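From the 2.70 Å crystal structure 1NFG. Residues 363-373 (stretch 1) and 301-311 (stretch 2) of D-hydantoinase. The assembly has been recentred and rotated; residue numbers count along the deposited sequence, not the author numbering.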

# COMPACT_ATOMS: atom_id res chain seq x y z
N GLU A 363 -25.02 11.74 11.55
CA GLU A 363 -24.70 11.40 10.17
C GLU A 363 -24.70 9.89 9.97
O GLU A 363 -25.36 9.36 9.07
CB GLU A 363 -23.32 11.95 9.79
CG GLU A 363 -22.76 11.36 8.49
CD GLU A 363 -21.29 11.71 8.24
OE1 GLU A 363 -20.53 11.88 9.22
OE2 GLU A 363 -20.90 11.80 7.06
N LEU A 364 -23.96 9.19 10.82
CA LEU A 364 -23.82 7.74 10.74
C LEU A 364 -25.06 6.96 11.13
O LEU A 364 -25.43 5.99 10.48
CB LEU A 364 -22.67 7.29 11.63
CG LEU A 364 -21.28 7.82 11.28
CD1 LEU A 364 -20.31 7.48 12.39
CD2 LEU A 364 -20.85 7.21 9.95
N VAL A 365 -25.67 7.39 12.22
CA VAL A 365 -26.84 6.73 12.77
C VAL A 365 -28.15 6.94 11.99
O VAL A 365 -29.08 6.15 12.10
CB VAL A 365 -26.99 7.16 14.25
CG1 VAL A 365 -28.43 7.39 14.62
CG2 VAL A 365 -26.36 6.12 15.14
N ALA A 366 -28.21 8.00 11.17
CA ALA A 366 -29.44 8.26 10.43
C ALA A 366 -29.36 9.00 9.10
O ALA A 366 -29.89 8.52 8.09
CB ALA A 366 -30.41 8.98 11.35
N THR A 367 -28.70 10.15 9.07
CA THR A 367 -28.66 10.94 7.84
C THR A 367 -27.93 10.34 6.65
O THR A 367 -28.44 10.38 5.53
CB THR A 367 -28.08 12.35 8.10
OG1 THR A 367 -28.78 12.95 9.20
CG2 THR A 367 -28.26 13.24 6.88
N ARG A 368 -26.74 9.79 6.86
CA ARG A 368 -26.01 9.23 5.73
C ARG A 368 -26.69 7.99 5.13
O ARG A 368 -26.77 7.87 3.91
CB ARG A 368 -24.56 8.91 6.15
CG ARG A 368 -23.59 8.86 4.98
CD ARG A 368 -22.15 8.81 5.46
NE ARG A 368 -21.22 8.67 4.33
CZ ARG A 368 -19.89 8.62 4.44
NH1 ARG A 368 -19.32 8.72 5.63
NH2 ARG A 368 -19.14 8.47 3.36
N PRO A 369 -27.21 7.07 5.97
CA PRO A 369 -27.90 5.86 5.49
C PRO A 369 -29.09 6.25 4.62
O PRO A 369 -29.30 5.70 3.52
CB PRO A 369 -28.36 5.18 6.77
CG PRO A 369 -27.36 5.64 7.78
CD PRO A 369 -27.14 7.09 7.44
N ALA A 370 -29.88 7.19 5.14
CA ALA A 370 -31.05 7.69 4.44
C ALA A 370 -30.66 8.19 3.06
O ALA A 370 -31.35 7.92 2.07
CB ALA A 370 -31.69 8.82 5.24
N LYS A 371 -29.55 8.91 2.99
CA LYS A 371 -29.08 9.43 1.71
C LYS A 371 -28.76 8.30 0.74
O LYS A 371 -29.29 8.26 -0.37
CB LYS A 371 -27.83 10.29 1.90
CG LYS A 371 -28.08 11.67 2.47
CD LYS A 371 -26.78 12.42 2.61
CE LYS A 371 -27.00 13.86 3.05
NZ LYS A 371 -25.71 14.56 3.26
N VAL A 372 -27.90 7.39 1.17
CA VAL A 372 -27.50 6.28 0.31
C VAL A 372 -28.67 5.44 -0.19
O VAL A 372 -28.79 5.20 -1.39
CB VAL A 372 -26.50 5.35 1.03
CG1 VAL A 372 -26.15 4.15 0.16
CG2 VAL A 372 -25.24 6.14 1.38
N PHE A 373 -29.54 5.00 0.71
CA PHE A 373 -30.66 4.16 0.33
C PHE A 373 -31.95 4.84 -0.12
O PHE A 373 -33.04 4.29 0.03
CB PHE A 373 -30.90 3.16 1.45
CG PHE A 373 -29.74 2.23 1.67
CD1 PHE A 373 -29.49 1.19 0.78
CD2 PHE A 373 -28.85 2.44 2.72
CE1 PHE A 373 -28.36 0.37 0.92
CE2 PHE A 373 -27.71 1.63 2.87
CZ PHE A 373 -27.47 0.59 1.96
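Stretch 2, residues 301-311: ALRNGVFETVS

A proline in a helix has no backbone hydrogen to donate, and where it follows a wider turn a carbonyl can be left unpaired and taken up by a neighbouring segment. The contact between residues 363-373 and 301-311 of D-hydantoinase illustrates this. The first stretch is already in a helix that begins earlier in the chain and runs to Val372, with Phe373 the first residue to leave helical phi/psi. It passes through a wider pi-type turn at 363-367, closed by Arg368 N to Glu363 O at 2.6 Å, and kinks at Pro369, whose N has no hydrogen to donate. The turn and the proline together leave Leu364 O open to a partner outside the helix. The second stretch finishes a helix at 301-303 and turns at Gly305 in a Schellman motif; an irregular loop follows, extended at Phe307 and again from Thr309, and the chain is strand at Val310 and Ser311. Where the two backbones come nearest the register is reversed: Leu364 has its CA 4.3 Å from the CA of Thr309, whereas the CA of Arg368 lies 5.9 Å from that of Glu308.

The backbone of Leu364 supplies the first polar link. Its O accepts a hydrogen bond from Thr309 OG1 at 2.7 Å, with Thr309 in the t rotamer, and Thr309 CA approaches the same O at 3.5 Å in a CA-H...O contact. The hydroxyl oxygen of Thr309 also packs against the proline ring, with OG1 3.0 Å from Pro369 CG.

Charged and backbone groups converge on Arg368, whose side chain is fully extended and whose CA-to-CB bond points toward the second stretch. Gly305 O lies at the edge of the guanidinium, near its plane, and accepts hydrogen bonds from both Arg368 NH1 at 2.9 Å and Arg368 NH2 at 3.1 Å. Both nitrogens thus share the carbonyl of the first residue past the helix; its positive phi by itself favours glycine. Glu308 adds a salt bridge, with Arg368 NH2 2.9 Å from Glu308 OE2, and a weak hydrogen bond from Arg368 NE to Glu308 OE1 at 3.0 Å. Proximity alone is not bonding: Phe307 O is just 2.6 Å from Arg368 NH1, yet it sits over a face of the guanidinium and the angle is poor.

Apolar packing joins Leu364 CD1 to Leu302 CG at 3.7 Å. Two van der Waals contacts set methyl groups against oxygens: Leu364 CD2 lies 3.8 Å from Phe307 O and, further along the helix, Val372 CG2 comes within 3.2 Å of Glu308 OE1. Together the two stretches bury 529 Å², counting both sides.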

# COMPACT_ATOMS: atom_id res chain seq x y z
N ALA A 301 -11.76 5.05 11.06
CA ALA A 301 -12.37 5.12 9.74
C ALA A 301 -13.67 5.90 9.83
O ALA A 301 -14.00 6.69 8.95
CB ALA A 301 -12.62 3.73 9.20
N LEU A 302 -14.42 5.67 10.91
CA LEU A 302 -15.69 6.38 11.12
C LEU A 302 -15.41 7.88 11.21
O LEU A 302 -15.99 8.67 10.48
CB LEU A 302 -16.36 5.92 12.42
CG LEU A 302 -17.55 4.95 12.44
CD1 LEU A 302 -17.92 4.51 11.04
CD2 LEU A 302 -17.20 3.76 13.32
N ARG A 303 -14.50 8.25 12.11
CA ARG A 303 -14.13 9.65 12.32
C ARG A 303 -13.65 10.32 11.05
O ARG A 303 -13.82 11.52 10.88
CB ARG A 303 -13.05 9.77 13.39
CG ARG A 303 -12.81 11.21 13.82
CD ARG A 303 -11.71 11.35 14.87
NE ARG A 303 -10.37 11.18 14.30
CZ ARG A 303 -9.68 10.05 14.33
NH1 ARG A 303 -10.19 8.97 14.90
NH2 ARG A 303 -8.47 10.00 13.79
N ASN A 304 -13.06 9.54 10.15
CA ASN A 304 -12.58 10.09 8.90
C ASN A 304 -13.64 10.07 7.81
O ASN A 304 -13.39 10.47 6.67
CB ASN A 304 -11.33 9.33 8.44
CG ASN A 304 -10.09 9.77 9.19
OD1 ASN A 304 -9.65 10.91 9.07
ND2 ASN A 304 -9.51 8.86 9.97
N GLY A 305 -14.84 9.61 8.16
CA GLY A 305 -15.95 9.57 7.22
C GLY A 305 -15.91 8.52 6.13
O GLY A 305 -16.50 8.69 5.06
N VAL A 306 -15.22 7.42 6.40
CA VAL A 306 -15.11 6.34 5.42
C VAL A 306 -16.42 5.58 5.20
O VAL A 306 -16.86 5.42 4.06
CB VAL A 306 -14.01 5.35 5.86
CG1 VAL A 306 -13.95 4.17 4.90
CG2 VAL A 306 -12.68 6.06 5.91
N PHE A 307 -17.04 5.13 6.29
CA PHE A 307 -18.28 4.36 6.23
C PHE A 307 -19.56 5.16 6.03
O PHE A 307 -19.66 6.31 6.44
CB PHE A 307 -18.42 3.51 7.49
CG PHE A 307 -17.35 2.46 7.63
CD1 PHE A 307 -17.12 1.54 6.61
CD2 PHE A 307 -16.60 2.37 8.80
CE1 PHE A 307 -16.15 0.55 6.75
CE2 PHE A 307 -15.63 1.38 8.96
CZ PHE A 307 -15.41 0.47 7.93
N GLU A 308 -20.55 4.52 5.41
CA GLU A 308 -21.83 5.17 5.16
C GLU A 308 -22.74 5.12 6.38
O GLU A 308 -23.68 5.91 6.49
CB GLU A 308 -22.54 4.49 3.99
CG GLU A 308 -21.73 4.48 2.73
CD GLU A 308 -21.34 5.86 2.30
OE1 GLU A 308 -22.23 6.74 2.28
OE2 GLU A 308 -20.16 6.08 1.97
N THR A 309 -22.47 4.20 7.30
CA THR A 309 -23.31 4.07 8.48
C THR A 309 -22.81 2.98 9.40
O THR A 309 -21.87 2.28 9.09
CB THR A 309 -24.76 3.69 8.07
OG1 THR A 309 -25.60 3.61 9.22
CG2 THR A 309 -24.77 2.33 7.39
N VAL A 310 -23.47 2.86 10.55
CA VAL A 310 -23.16 1.80 11.51
C VAL A 310 -24.52 1.14 11.72
O VAL A 310 -25.35 1.65 12.46
CB VAL A 310 -22.67 2.34 12.87
CG1 VAL A 310 -22.50 1.18 13.85
CG2 VAL A 310 -21.36 3.09 12.71
N SER A 311 -24.76 0.03 11.02
CA SER A 311 -26.02 -0.69 11.14
C SER A 311 -25.87 -1.78 12.18
O SER A 311 -24.80 -1.89 12.78
CB SER A 311 -26.43 -1.28 9.78
OG SER A 311 -25.39 -2.05 9.21